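Fusarinine C esterase sidJ (Aspergillus fumigatus, PDB 6GUP) hydrolyses the ester bonds of the siderophore fusarinine C, yielding fusarinine and iron, but does not cleave triacetylfusarinine C. Local coordinates at residues His85-Leu97 against Thr124-Pro136. Numbering follows the deposited sequence.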
loop_
_atom_site.group_PDB
_atom_site.type_symbol
_atom_site.label_atom_id
_atom_site.label_comp_id
_atom_site.label_asym_id
_atom_site.label_seq_id
_atom_site.Cartn_x
_atom_site.Cartn_y
_atom_site.Cartn_z
ATOM N N HIS A 85 -12.823 9.709 -3.262
ATOM C CA HIS A 85 -11.843 9.165 -2.319
ATOM C C HIS A 85 -11.305 10.174 -1.293
ATOM O O HIS A 85 -10.774 9.764 -0.258
ATOM C CB HIS A 85 -10.678 8.526 -3.091
ATOM C CG HIS A 85 -9.750 9.513 -3.731
ATOM N ND1 HIS A 85 -9.952 10.019 -4.996
ATOM C CD2 HIS A 85 -8.609 10.081 -3.277
ATOM C CE1 HIS A 85 -8.977 10.860 -5.292
ATOM N NE2 HIS A 85 -8.150 10.916 -4.266
ATOM N N LEU A 86 -11.437 11.473 -1.572
ATOM C CA LEU A 86 -10.841 12.509 -0.715
ATOM C C LEU A 86 -11.429 12.591 0.698
ATOM O O LEU A 86 -10.706 12.926 1.637
ATOM C CB LEU A 86 -10.911 13.894 -1.379
ATOM C CG LEU A 86 -9.950 14.213 -2.531
ATOM C CD1 LEU A 86 -10.115 15.667 -2.948
ATOM C CD2 LEU A 86 -8.499 13.944 -2.154
ATOM N N ASP A 87 -12.723 12.300 0.850
ATOM C CA ASP A 87 -13.356 12.281 2.179
ATOM C C ASP A 87 -12.759 11.207 3.091
ATOM O O ASP A 87 -12.488 11.468 4.264
ATOM C CB ASP A 87 -14.880 12.081 2.076
ATOM C CG ASP A 87 -15.629 13.352 1.676
ATOM O OD1 ASP A 87 -15.045 14.457 1.692
ATOM O OD2 ASP A 87 -16.830 13.240 1.353
ATOM N N ARG A 88 -12.560 10.009 2.546
ATOM C CA ARG A 88 -11.955 8.899 3.290
ATOM C C ARG A 88 -10.467 9.138 3.572
ATOM O O ARG A 88 -9.985 8.825 4.662
ATOM C CB ARG A 88 -12.131 7.599 2.514
ATOM C CG ARG A 88 -11.778 6.332 3.283
ATOM C CD ARG A 88 -11.931 5.122 2.380
ATOM N NE ARG A 88 -11.120 5.274 1.167
ATOM C CZ ARG A 88 -11.380 4.736 -0.026
ATOM N NH1 ARG A 88 -12.453 3.970 -0.235
ATOM N NH2 ARG A 88 -10.547 4.974 -1.037
ATOM N N ASP A 89 -9.751 9.670 2.579
ATOM C CA ASP A 89 -8.350 10.097 2.740
ATOM C C ASP A 89 -8.192 11.027 3.930
ATOM O O ASP A 89 -7.323 10.836 4.782
ATOM C CB ASP A 89 -7.861 10.845 1.493
ATOM C CG ASP A 89 -7.545 9.923 0.340
ATOM O OD1 ASP A 89 -8.008 8.766 0.340
ATOM O OD2 ASP A 89 -6.815 10.365 -0.571
ATOM N N THR A 90 -9.054 12.035 3.956
ATOM C CA THR A 90 -9.075 13.046 5.000
ATOM C C THR A 90 -9.318 12.466 6.406
ATOM O O THR A 90 -8.663 12.883 7.366
ATOM C CB THR A 90 -10.122 14.123 4.637
ATOM O OG1 THR A 90 -9.612 14.924 3.564
ATOM C CG2 THR A 90 -10.422 15.006 5.784
ATOM N N ASN A 91 -10.248 11.518 6.520
ATOM C CA ASN A 91 -10.530 10.853 7.803
ATOM C C ASN A 91 -9.325 10.070 8.318
ATOM O O ASN A 91 -9.034 10.086 9.515
ATOM C CB ASN A 91 -11.721 9.889 7.680
ATOM C CG ASN A 91 -13.036 10.599 7.406
ATOM O OD1 ASN A 91 -13.827 10.148 6.578
ATOM N ND2 ASN A 91 -13.283 11.702 8.106
ATOM N N GLU A 92 -8.641 9.385 7.407
ATOM C CA GLU A 92 -7.477 8.566 7.749
ATOM C C GLU A 92 -6.245 9.408 8.084
ATOM O O GLU A 92 -5.461 9.030 8.953
ATOM C CB GLU A 92 -7.185 7.571 6.625
ATOM C CG GLU A 92 -8.265 6.499 6.525
ATOM C CD GLU A 92 -8.247 5.708 5.232
ATOM O OE1 GLU A 92 -7.415 5.986 4.341
ATOM O OE2 GLU A 92 -9.085 4.792 5.106
ATOM N N ILE A 93 -6.083 10.543 7.404
ATOM C CA ILE A 93 -5.057 11.529 7.770
ATOM C C ILE A 93 -5.310 12.032 9.195
ATOM O O ILE A 93 -4.387 12.084 10.008
ATOM C CB ILE A 93 -5.000 12.710 6.765
ATOM C CG1 ILE A 93 -4.403 12.232 5.435
ATOM C CG2 ILE A 93 -4.165 13.866 7.313
ATOM C CD1 ILE A 93 -4.655 13.156 4.261
ATOM N N ALA A 94 -6.562 12.382 9.488
ATOM C CA ALA A 94 -6.961 12.831 10.829
ATOM C C ALA A 94 -6.674 11.783 11.908
ATOM O O ALA A 94 -6.217 12.126 13.003
ATOM C CB ALA A 94 -8.436 13.210 10.843
ATOM N N GLN A 95 -6.944 10.514 11.593
ATOM C CA GLN A 95 -6.601 9.393 12.483
ATOM C C GLN A 95 -5.091 9.254 12.684
ATOM O O GLN A 95 -4.636 9.004 13.801
ATOM C CB GLN A 95 -7.179 8.073 11.956
ATOM C CG GLN A 95 -8.672 7.922 12.194
ATOM C CD GLN A 95 -9.245 6.663 11.567
ATOM O OE1 GLN A 95 -9.032 6.390 10.384
ATOM N NE2 GLN A 95 -9.985 5.892 12.357
ATOM N N CYS A 96 -4.328 9.415 11.601
ATOM C CA CYS A 96 -2.864 9.371 11.667
ATOM C C CYS A 96 -2.289 10.523 12.491
ATOM O O CYS A 96 -1.358 10.322 13.274
ATOM C CB CYS A 96 -2.256 9.390 10.263
ATOM S SG CYS A 96 -0.490 9.015 10.235
ATOM N N LEU A 97 -2.843 11.722 12.309
ATOM C CA LEU A 97 -2.440 12.898 13.088
ATOM C C LEU A 97 -2.727 12.735 14.579
ATOM O O LEU A 97 -1.901 13.119 15.409
ATOM C CB LEU A 97 -3.136 14.160 12.573
ATOM C CG LEU A 97 -2.734 14.655 11.182
ATOM C CD1 LEU A 97 -3.667 15.765 10.736
ATOM C CD2 LEU A 97 -1.303 15.146 11.173
ATOM N N THR A 124 -0.489 14.824 -6.262
ATOM C CA THR A 124 -1.924 14.713 -5.972
ATOM C C THR A 124 -2.252 14.540 -4.478
ATOM O O THR A 124 -3.419 14.614 -4.096
ATOM C CB THR A 124 -2.568 13.560 -6.768
ATOM O OG1 THR A 124 -1.871 12.338 -6.497
ATOM C CG2 THR A 124 -2.517 13.853 -8.263
ATOM N N GLY A 125 -1.236 14.310 -3.643
ATOM C CA GLY A 125 -1.384 14.396 -2.188
ATOM C C GLY A 125 -1.751 15.788 -1.690
ATOM O O GLY A 125 -2.297 15.928 -0.597
ATOM N N SER A 126 -1.438 16.816 -2.485
ATOM C CA SER A 126 -1.878 18.192 -2.219
ATOM C C SER A 126 -3.401 18.365 -2.213
ATOM O O SER A 126 -3.914 19.248 -1.520
ATOM C CB SER A 126 -1.267 19.152 -3.241
ATOM O OG SER A 126 0.149 19.125 -3.181
ATOM N N GLN A 127 -4.114 17.540 -2.982
ATOM C CA GLN A 127 -5.581 17.509 -2.948
ATOM C C GLN A 127 -6.077 17.165 -1.546
ATOM O O GLN A 127 -6.988 17.813 -1.036
ATOM C CB GLN A 127 -6.151 16.487 -3.939
ATOM C CG GLN A 127 -5.905 16.796 -5.408
ATOM C CD GLN A 127 -6.251 15.630 -6.319
ATOM O OE1 GLN A 127 -7.056 14.764 -5.969
ATOM N NE2 GLN A 127 -5.642 15.602 -7.498
ATOM N N CYS A 128 -5.466 16.149 -0.933
ATOM C CA CYS A 128 -5.797 15.744 0.440
ATOM C C CYS A 128 -5.570 16.864 1.460
ATOM O O CYS A 128 -6.345 17.000 2.408
ATOM C CB CYS A 128 -4.989 14.509 0.855
ATOM S SG CYS A 128 -5.051 13.140 -0.322
ATOM N N VAL A 129 -4.522 17.662 1.254
ATOM C CA VAL A 129 -4.190 18.782 2.145
ATOM C C VAL A 129 -5.274 19.864 2.082
ATOM O O VAL A 129 -5.798 20.273 3.119
ATOM C CB VAL A 129 -2.798 19.387 1.820
ATOM C CG1 VAL A 129 -2.514 20.620 2.675
ATOM C CG2 VAL A 129 -1.702 18.348 2.030
ATOM N N LEU A 130 -5.604 20.317 0.873
ATOM C CA LEU A 130 -6.639 21.344 0.682
ATOM C C LEU A 130 -8.034 20.846 1.079
ATOM O O LEU A 130 -8.828 21.605 1.634
ATOM C CB LEU A 130 -6.649 21.854 -0.769
ATOM C CG LEU A 130 -7.641 22.966 -1.145
ATOM C CD1 LEU A 130 -7.562 24.158 -0.199
ATOM C CD2 LEU A 130 -7.409 23.422 -2.577
ATOM N N HIS A 131 -8.318 19.574 0.798
ATOM C CA HIS A 131 -9.589 18.943 1.180
ATOM C C HIS A 131 -9.713 18.818 2.705
ATOM O O HIS A 131 -10.783 19.061 3.262
ATOM C CB HIS A 131 -9.715 17.567 0.516
ATOM C CG HIS A 131 -11.107 17.021 0.484
ATOM N ND1 HIS A 131 -11.936 17.169 -0.608
ATOM C CD2 HIS A 131 -11.802 16.291 1.387
ATOM C CE1 HIS A 131 -13.088 16.567 -0.368
ATOM N NE2 HIS A 131 -13.032 16.026 0.835
ATOM N N TYR A 132 -8.615 18.451 3.367
ATOM C CA TYR A 132 -8.543 18.420 4.839
ATOM C C TYR A 132 -8.915 19.779 5.444
ATOM O O TYR A 132 -9.689 19.844 6.404
ATOM C CB TYR A 132 -7.135 18.004 5.300
ATOM C CG TYR A 132 -6.981 17.767 6.790
ATOM C CD1 TYR A 132 -6.763 18.830 7.670
ATOM C CD2 TYR A 132 -7.025 16.475 7.319
ATOM C CE1 TYR A 132 -6.617 18.616 9.033
ATOM C CE2 TYR A 132 -6.877 16.252 8.683
ATOM C CZ TYR A 132 -6.671 17.324 9.533
ATOM O OH TYR A 132 -6.530 17.112 10.885
ATOM N N LEU A 133 -8.368 20.849 4.869
ATOM C CA LEU A 133 -8.554 22.209 5.389
ATOM C C LEU A 133 -9.878 22.877 5.004
ATOM O O LEU A 133 -10.397 23.681 5.776
ATOM C CB LEU A 133 -7.394 23.109 4.939
ATOM C CG LEU A 133 -6.004 22.747 5.467
ATOM C CD1 LEU A 133 -4.943 23.602 4.790
ATOM C CD2 LEU A 133 -5.943 22.896 6.980
ATOM N N SER A 134 -10.416 22.555 3.826
ATOM C CA SER A 134 -11.522 23.326 3.236
ATOM C C SER A 134 -12.929 22.778 3.498
ATOM O O SER A 134 -13.887 23.552 3.549
ATOM C CB SER A 134 -11.309 23.468 1.726
ATOM O OG SER A 134 -11.379 22.215 1.068
ATOM N N ARG A 135 -13.058 21.462 3.662
ATOM C CA ARG A 135 -14.377 20.829 3.767
ATOM C C ARG A 135 -14.965 20.921 5.181
ATOM O O ARG A 135 -14.230 21.193 6.134
ATOM C CB ARG A 135 -14.299 19.366 3.316
ATOM C CG ARG A 135 -13.764 19.154 1.905
ATOM C CD ARG A 135 -14.426 20.025 0.845
ATOM N NE ARG A 135 -15.890 19.930 0.876
ATOM C CZ ARG A 135 -16.661 19.268 0.007
ATOM N NH1 ARG A 135 -17.982 19.279 0.180
ATOM N NH2 ARG A 135 -16.154 18.602 -1.034
ATOM N N PRO A 136 -16.293 20.697 5.321
ATOM C CA PRO A 136 -16.944 20.702 6.639
ATOM C C PRO A 136 -16.354 19.693 7.625
ATOM O O PRO A 136 -15.900 18.621 7.215
ATOM C CB PRO A 136 -18.395 20.327 6.315
ATOM C CG PRO A 136 -18.594 20.775 4.918
ATOM C CD PRO A 136 -17.283 20.538 4.237
#
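His131 reaches from helix 125-134 onto the first turn of helix 86-108, its ring lying between Leu86 and Arg135. Its CG stands anti to the backbone N (chi1 -162°), which carries the ring toward the other helix. From the root outward, His131 CB lies 4.0 Å from Leu86 CD1, and His131 ND1 comes within 3.3 Å of that same methyl. Leu86 CB sits over the centre of one ring face in a CH-pi contact, 3.5 Å from the centroid of the His131 ring; CG of Arg135 covers the opposite face. His131 CD2 meets Thr90 OG1 at the ring edge. At the tip, His131 NE2 donates a nearly straight hydrogen bond to Asp87 OD1 (2.7 Å, 167°); OD1 lies in the ring plane, while the N-H comes to its anti side, somewhat out of the carboxylate plane. Farther along, Tyr132 is a knob among Thr90, Ile93, Ala94 and Leu97, its hydroxyl bonded to Met155 O, while Cys128 CB packs on Ile93 CD1 (3.7 Å). The axes of 86-97 and 125-134 cross at -79°, joining two helices of the alpha/beta-hydrolase fold, the second following the probable nucleophile elbow. With NE2 donating to a carboxylate and both ring faces covered, the rotation of the imidazole is fixed, and Asp87 would probably favour its protonated form.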